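Local atomic coordinates of alpha-toxin (Clostridium novyi, PDB entry 2VK9), a protein that belongs to the large clostridial toxins and carries, in the part modelled here, a catalytic glycosyltransferase domain of the GT-A type. Residues L295-I299 against R343-V348. Residues are numbered along the deposited sequence; the frame is centred on the assembly and turned at random.
Sequences LFNDI and RILSFV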
# COMPACT_ATOMS: atom_id res chain seq x y z
N LEU A 295 5.47 28.69 -6.76
CA LEU A 295 5.42 29.83 -7.67
C LEU A 295 4.05 30.52 -7.70
O LEU A 295 3.95 31.70 -8.02
CB LEU A 295 5.86 29.40 -9.08
CG LEU A 295 7.26 28.77 -9.20
CD1 LEU A 295 7.46 28.16 -10.58
CD2 LEU A 295 8.36 29.77 -8.90
N PHE A 296 3.02 29.77 -7.33
CA PHE A 296 1.64 30.26 -7.34
C PHE A 296 1.19 30.74 -5.96
O PHE A 296 0.00 30.68 -5.62
CB PHE A 296 0.70 29.17 -7.87
CG PHE A 296 1.00 28.73 -9.28
CD1 PHE A 296 2.07 27.88 -9.55
CD2 PHE A 296 0.22 29.17 -10.34
CE1 PHE A 296 2.36 27.48 -10.84
CE2 PHE A 296 0.50 28.77 -11.64
CZ PHE A 296 1.57 27.93 -11.89
N ASN A 297 2.16 31.20 -5.15
CA ASN A 297 1.88 31.68 -3.80
C ASN A 297 1.35 33.10 -3.73
O ASN A 297 0.61 33.45 -2.81
CB ASN A 297 3.11 31.52 -2.90
CG ASN A 297 3.18 30.13 -2.28
OD1 ASN A 297 2.38 29.25 -2.59
ND2 ASN A 297 4.15 29.94 -1.39
N ASP A 298 1.73 33.92 -4.72
CA ASP A 298 1.21 35.28 -4.84
C ASP A 298 -0.12 35.32 -5.59
O ASP A 298 -0.46 36.33 -6.20
CB ASP A 298 2.23 36.18 -5.54
CG ASP A 298 3.60 36.11 -4.89
OD1 ASP A 298 3.66 35.92 -3.64
OD2 ASP A 298 4.61 36.24 -5.62
N ILE A 299 -0.84 34.20 -5.55
CA ILE A 299 -2.22 34.13 -6.04
C ILE A 299 -3.08 33.51 -4.93
O ILE A 299 -2.93 32.32 -4.61
CB ILE A 299 -2.36 33.37 -7.38
CG1 ILE A 299 -1.57 34.09 -8.48
CG2 ILE A 299 -3.83 33.28 -7.78
CD1 ILE A 299 -1.18 33.22 -9.68
N ARG A 343 -5.30 35.10 -14.37
CA ARG A 343 -4.04 35.35 -13.69
C ARG A 343 -3.21 34.06 -13.67
O ARG A 343 -2.00 34.09 -13.92
CB ARG A 343 -4.28 35.88 -12.27
CG ARG A 343 -4.85 37.30 -12.22
CD ARG A 343 -4.85 37.86 -10.79
NE ARG A 343 -3.49 38.04 -10.27
CZ ARG A 343 -3.16 38.05 -8.98
NH1 ARG A 343 -4.09 37.88 -8.04
NH2 ARG A 343 -1.89 38.22 -8.63
N ILE A 344 -3.87 32.94 -13.38
CA ILE A 344 -3.24 31.63 -13.44
C ILE A 344 -2.66 31.40 -14.84
O ILE A 344 -1.46 31.18 -14.99
CB ILE A 344 -4.22 30.49 -13.09
CG1 ILE A 344 -4.95 30.74 -11.76
CG2 ILE A 344 -3.51 29.16 -13.06
CD1 ILE A 344 -4.04 30.83 -10.55
N LEU A 345 -3.53 31.47 -15.85
CA LEU A 345 -3.17 31.22 -17.24
C LEU A 345 -2.06 32.12 -17.80
O LEU A 345 -1.26 31.70 -18.63
CB LEU A 345 -4.40 31.30 -18.15
CG LEU A 345 -5.48 30.22 -18.04
CD1 LEU A 345 -6.23 30.12 -19.36
CD2 LEU A 345 -4.91 28.86 -17.70
N SER A 346 -2.03 33.37 -17.35
CA SER A 346 -0.96 34.28 -17.75
C SER A 346 0.32 33.98 -16.98
O SER A 346 1.43 34.18 -17.50
CB SER A 346 -1.36 35.74 -17.55
OG SER A 346 -1.46 36.03 -16.17
N PHE A 347 0.18 33.52 -15.74
CA PHE A 347 1.33 33.14 -14.92
C PHE A 347 2.01 31.92 -15.51
O PHE A 347 3.24 31.84 -15.54
CB PHE A 347 0.91 32.86 -13.48
CG PHE A 347 2.05 32.91 -12.52
CD1 PHE A 347 2.35 34.11 -11.86
CD2 PHE A 347 2.83 31.78 -12.28
CE1 PHE A 347 3.42 34.18 -10.97
CE2 PHE A 347 3.91 31.84 -11.39
CZ PHE A 347 4.20 33.04 -10.73
N VAL A 348 1.20 30.96 -15.95
CA VAL A 348 1.69 29.76 -16.62
C VAL A 348 2.46 30.11 -17.89
O VAL A 348 3.58 29.65 -18.07
CB VAL A 348 0.53 28.78 -16.92
CG1 VAL A 348 0.99 27.63 -17.82
CG2 VAL A 348 -0.05 28.23 -15.63
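L295 meets the F347 ring with its CB, 3.9 Å from F347 CE2, and with its backbone O, which lies obliquely near CZ. The ring of F347 reaches out from the helix because its CG is anti to the backbone N (chi1 -161°), and H351, from the loop just after the helix, stacks on it. F296 comes next and brings its own ring to the same phenyl group: F347 CD2 sits over one face of F296, displaced toward the rim, 3.9 Å from F296 CE2. The two rings are oblique, with planes at 49° and centroids 5.1 Å apart, while V348 CG2, near the plane of the F296 ring, lies 4.1 Å from F296 CE2. Further along, R343 NH2 makes a weak, bent hydrogen bond of 3.4 Å to D298 O. The arginine chain is bent at chi3 (66°), and I299 CG1 lies over one face of its guanidinium, displaced toward the rim, as the two side chains run past each other in opposite directions. I299 points toward the helix: its CG2 is 3.7 Å from I344 CD1, and its CD1 approaches both that methyl and the F347 ring. W310 of helix 307-321 touches I299 and I344 alike, so that the apolar patch continues into a third element, while the exposed R343 lies along its I299 edge. The example illustrates how an irregular loop can pack against one helical face, here R343, I344, F347 and V348, spaced as i, i+1, i+4 and i+5: loop-on-helix packing at the periphery of a GT-A glycosyltransferase domain, joining the loop after strand 280-283 to helix 338-349.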